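Local structure of putative histidinol-phosphate aminotransferase (Burkholderia pseudomallei, 3P1T) at residues L130-L141 with Q159-D170. The protein probably transfers an amino group from L-histidinol phosphate to 2-oxoglutarate with the help of pyridoxal 5'-phosphate, a step of histidine biosynthesis. Sequence-based numbering, arbitrary orientation. Where two conformers were deposited one is given.
Sequences LAQVSRDDCVVL and QLRQRAGKLLID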
# COMPACT_ATOMS: atom_id res chain seq x y z
N LEU A 130 -11.42 32.32 5.27
CA LEU A 130 -11.79 31.88 3.93
C LEU A 130 -11.46 32.97 2.90
O LEU A 130 -11.10 32.66 1.77
CB LEU A 130 -13.27 31.54 3.93
CG LEU A 130 -13.83 30.70 2.79
CD1 LEU A 130 -13.02 29.44 2.58
CD2 LEU A 130 -15.29 30.34 3.06
N ALA A 131 -11.49 34.24 3.32
CA ALA A 131 -11.14 35.40 2.50
C ALA A 131 -9.62 35.51 2.28
O ALA A 131 -9.21 36.25 1.38
CB ALA A 131 -11.65 36.66 3.17
N GLN A 132 -8.79 34.80 3.09
CA GLN A 132 -7.33 34.85 3.00
C GLN A 132 -6.83 33.81 1.98
O GLN A 132 -5.63 33.79 1.69
CB GLN A 132 -6.67 34.64 4.38
CG GLN A 132 -6.86 35.82 5.35
CD GLN A 132 -6.24 35.63 6.71
OE1 GLN A 132 -5.02 35.50 6.87
NE2 GLN A 132 -7.07 35.71 7.75
N VAL A 133 -7.73 32.98 1.42
CA VAL A 133 -7.37 31.97 0.41
C VAL A 133 -6.90 32.71 -0.85
O VAL A 133 -7.59 33.64 -1.28
CB VAL A 133 -8.56 31.02 0.12
CG1 VAL A 133 -8.33 30.18 -1.13
CG2 VAL A 133 -8.85 30.13 1.33
N SER A 134 -5.72 32.32 -1.43
CA SER A 134 -5.11 32.95 -2.63
C SER A 134 -4.81 31.91 -3.70
O SER A 134 -4.91 30.72 -3.44
CB SER A 134 -3.83 33.70 -2.26
OG SER A 134 -2.76 32.83 -1.92
N ARG A 135 -4.41 32.35 -4.91
CA ARG A 135 -4.13 31.47 -6.04
C ARG A 135 -2.80 30.70 -5.84
O ARG A 135 -2.48 29.81 -6.62
CB ARG A 135 -4.12 32.26 -7.35
CG ARG A 135 -5.51 32.79 -7.78
CD ARG A 135 -6.38 31.76 -8.50
NE ARG A 135 -7.73 32.26 -8.81
CZ ARG A 135 -8.08 32.84 -9.96
NH1 ARG A 135 -7.18 33.02 -10.92
NH2 ARG A 135 -9.32 33.26 -10.14
N ASP A 136 -2.07 31.01 -4.75
CA ASP A 136 -0.84 30.31 -4.32
C ASP A 136 -1.19 29.16 -3.40
O ASP A 136 -0.29 28.44 -2.98
CB ASP A 136 0.13 31.26 -3.58
CG ASP A 136 0.52 32.55 -4.27
OD1 ASP A 136 1.02 32.48 -5.43
OD2 ASP A 136 0.46 33.62 -3.61
N ASP A 137 -2.47 29.02 -3.03
CA ASP A 137 -2.91 28.01 -2.07
C ASP A 137 -3.55 26.82 -2.72
O ASP A 137 -4.26 26.94 -3.72
CB ASP A 137 -3.92 28.59 -1.06
CG ASP A 137 -3.44 29.76 -0.21
OD1 ASP A 137 -2.20 29.96 -0.09
OD2 ASP A 137 -4.30 30.47 0.36
N CYS A 138 -3.29 25.65 -2.11
CA CYS A 138 -3.90 24.37 -2.40
C CYS A 138 -4.83 24.05 -1.23
O CYS A 138 -4.36 23.82 -0.12
CB CYS A 138 -2.85 23.29 -2.63
SG CYS A 138 -3.57 21.65 -2.93
N VAL A 139 -6.14 24.17 -1.46
CA VAL A 139 -7.12 24.00 -0.39
C VAL A 139 -7.60 22.56 -0.38
O VAL A 139 -8.04 22.04 -1.40
CB VAL A 139 -8.29 25.01 -0.53
CG1 VAL A 139 -9.27 24.87 0.62
CG2 VAL A 139 -7.76 26.45 -0.60
N VAL A 140 -7.46 21.90 0.79
CA VAL A 140 -7.86 20.51 1.03
C VAL A 140 -8.93 20.51 2.14
O VAL A 140 -8.62 20.78 3.30
CB VAL A 140 -6.65 19.59 1.39
CG1 VAL A 140 -7.10 18.16 1.68
CG2 VAL A 140 -5.59 19.60 0.29
N LEU A 141 -10.19 20.23 1.76
CA LEU A 141 -11.32 20.20 2.70
C LEU A 141 -12.15 18.92 2.56
O LEU A 141 -12.30 18.38 1.46
CB LEU A 141 -12.25 21.40 2.46
CG LEU A 141 -11.68 22.78 2.75
CD1 LEU A 141 -12.42 23.82 2.00
CD2 LEU A 141 -11.64 23.07 4.24
N GLN A 159 -16.84 30.51 -3.76
CA GLN A 159 -15.74 31.35 -3.32
C GLN A 159 -14.40 30.60 -3.45
O GLN A 159 -13.46 31.18 -4.00
CB GLN A 159 -15.95 31.81 -1.88
CG GLN A 159 -15.29 33.15 -1.56
CD GLN A 159 -15.29 33.55 -0.09
OE1 GLN A 159 -14.43 34.31 0.35
NE2 GLN A 159 -16.23 33.04 0.70
N LEU A 160 -14.34 29.32 -3.02
CA LEU A 160 -13.12 28.49 -3.11
C LEU A 160 -12.67 28.30 -4.55
O LEU A 160 -11.49 28.49 -4.85
CB LEU A 160 -13.32 27.12 -2.46
CG LEU A 160 -13.41 27.09 -0.96
CD1 LEU A 160 -14.16 25.85 -0.49
CD2 LEU A 160 -12.05 27.22 -0.33
N ARG A 161 -13.63 28.00 -5.46
CA ARG A 161 -13.33 27.76 -6.88
C ARG A 161 -12.80 29.03 -7.58
O ARG A 161 -12.06 28.89 -8.56
CB ARG A 161 -14.57 27.24 -7.59
CG ARG A 161 -14.76 25.77 -7.30
CD ARG A 161 -16.10 25.21 -7.72
NE ARG A 161 -16.15 23.78 -7.39
CZ ARG A 161 -17.25 23.11 -7.06
NH1 ARG A 161 -18.42 23.73 -7.00
NH2 ARG A 161 -17.18 21.81 -6.78
N GLN A 162 -13.14 30.24 -7.06
CA GLN A 162 -12.74 31.55 -7.60
C GLN A 162 -11.41 32.02 -6.99
O GLN A 162 -10.58 32.61 -7.69
CB GLN A 162 -13.82 32.62 -7.33
CG GLN A 162 -15.11 32.45 -8.15
CD GLN A 162 -16.18 33.50 -7.89
OE1 GLN A 162 -15.99 34.46 -7.13
NE2 GLN A 162 -17.33 33.35 -8.54
N ARG A 163 -11.19 31.74 -5.68
CA ARG A 163 -10.00 32.17 -4.95
C ARG A 163 -8.82 31.16 -4.90
O ARG A 163 -7.68 31.61 -4.86
CB ARG A 163 -10.36 32.50 -3.50
CG ARG A 163 -11.16 33.78 -3.32
CD ARG A 163 -11.13 34.22 -1.88
NE ARG A 163 -11.33 35.67 -1.75
CZ ARG A 163 -10.35 36.57 -1.85
NH1 ARG A 163 -9.10 36.19 -2.10
NH2 ARG A 163 -10.63 37.86 -1.72
N ALA A 164 -9.05 29.83 -4.83
CA ALA A 164 -7.94 28.87 -4.69
C ALA A 164 -7.16 28.65 -6.00
O ALA A 164 -7.72 28.79 -7.09
CB ALA A 164 -8.46 27.53 -4.21
N GLY A 165 -5.88 28.26 -5.83
CA GLY A 165 -4.99 27.86 -6.90
C GLY A 165 -5.33 26.44 -7.34
O GLY A 165 -5.46 26.18 -8.53
N LYS A 166 -5.47 25.53 -6.34
CA LYS A 166 -5.88 24.13 -6.45
C LYS A 166 -6.88 23.82 -5.35
O LYS A 166 -6.80 24.41 -4.27
CB LYS A 166 -4.69 23.14 -6.37
CG LYS A 166 -3.66 23.30 -7.47
CD LYS A 166 -4.19 22.99 -8.86
CE LYS A 166 -3.24 23.55 -9.89
NZ LYS A 166 -3.73 23.32 -11.27
N LEU A 167 -7.81 22.89 -5.61
CA LEU A 167 -8.80 22.47 -4.62
C LEU A 167 -8.98 20.96 -4.62
O LEU A 167 -9.22 20.36 -5.67
CB LEU A 167 -10.15 23.16 -4.88
CG LEU A 167 -11.29 22.87 -3.91
CD1 LEU A 167 -11.01 23.43 -2.52
CD2 LEU A 167 -12.58 23.44 -4.41
N LEU A 168 -8.85 20.34 -3.44
CA LEU A 168 -9.11 18.92 -3.23
C LEU A 168 -10.30 18.77 -2.27
O LEU A 168 -10.22 19.25 -1.13
CB LEU A 168 -7.88 18.15 -2.69
CG LEU A 168 -8.15 16.69 -2.24
CD1 LEU A 168 -8.58 15.80 -3.41
CD2 LEU A 168 -6.93 16.11 -1.55
N ILE A 169 -11.38 18.13 -2.72
CA ILE A 169 -12.54 17.89 -1.87
C ILE A 169 -12.54 16.43 -1.50
O ILE A 169 -12.65 15.57 -2.36
CB ILE A 169 -13.90 18.33 -2.51
CG1 ILE A 169 -13.89 19.84 -2.92
CG2 ILE A 169 -15.10 18.01 -1.57
CD1 ILE A 169 -13.72 20.89 -1.75
N ASP A 170 -12.39 16.15 -0.22
CA ASP A 170 -12.39 14.80 0.32
C ASP A 170 -13.84 14.42 0.63
O ASP A 170 -14.41 14.85 1.64
CB ASP A 170 -11.45 14.73 1.56
CG ASP A 170 -11.45 13.44 2.36
OD1 ASP A 170 -12.30 12.56 2.08
OD2 ASP A 170 -10.61 13.31 3.27
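The carbonyl oxygen of Asp137 takes two N-H groups at once, from Gly165 N at 3.0 Å and Lys166 N at 3.2 Å, both in its carbonyl plane. Here the returning chain of a beta-alpha-beta crossover (strand 137-142, helix 154-163, strand 166-170) enters the large sheet of the aminotransferase fold. The parallel strands then exchange backbone hydrogen bonds: Val139 N gives to Lys166 O, Leu168 N to Val139 O (2.8 Å, 172° at the hydrogen), Leu141 N to Leu168 O and Asp170 N to Leu141 O. Gly165, without a side chain, lets its CA pass close to Arg135 O in a CA-H...O contact.

Beta-branched Val139 and the longer Leu141 put their side chains on the face covered by the helix. Leu160, reaching from the helix toward the sheet, divides its methyls: CD2 touches Val139 CG1 and Leu130 CD1, crossing each side chain at about a right angle, while CD1 meets Leu141 CD1 tip to tip at 3.7 Å. Small Ala164 fills the corner where the helix ends, with CB against Val139 CG2 (3.8 Å). On the other face Val140 and Leu168 lie side by side, pointing the same way against helix 76-87, which lays Phe81 on the valine and Ile84 on the leucine.

Arginines tie the loop before strand 137-142 to the last helical turn. With its chain bent about CB-CG (chi2 -82°), Arg135 brings NE and NH2 side-on to Gln162 O, a carbonyl at the helix C-terminus; the NH2 bond is 2.8 Å and the oxygen lies in the guanidinium plane. Arg163 answers from the helix: NH1 gives a hydrogen bond to Val133 O, 3.1 Å away and 24° out of the guanidinium plane, while Ala131 O sits over the centre of one guanidinium face, 3.4 Å from CZ.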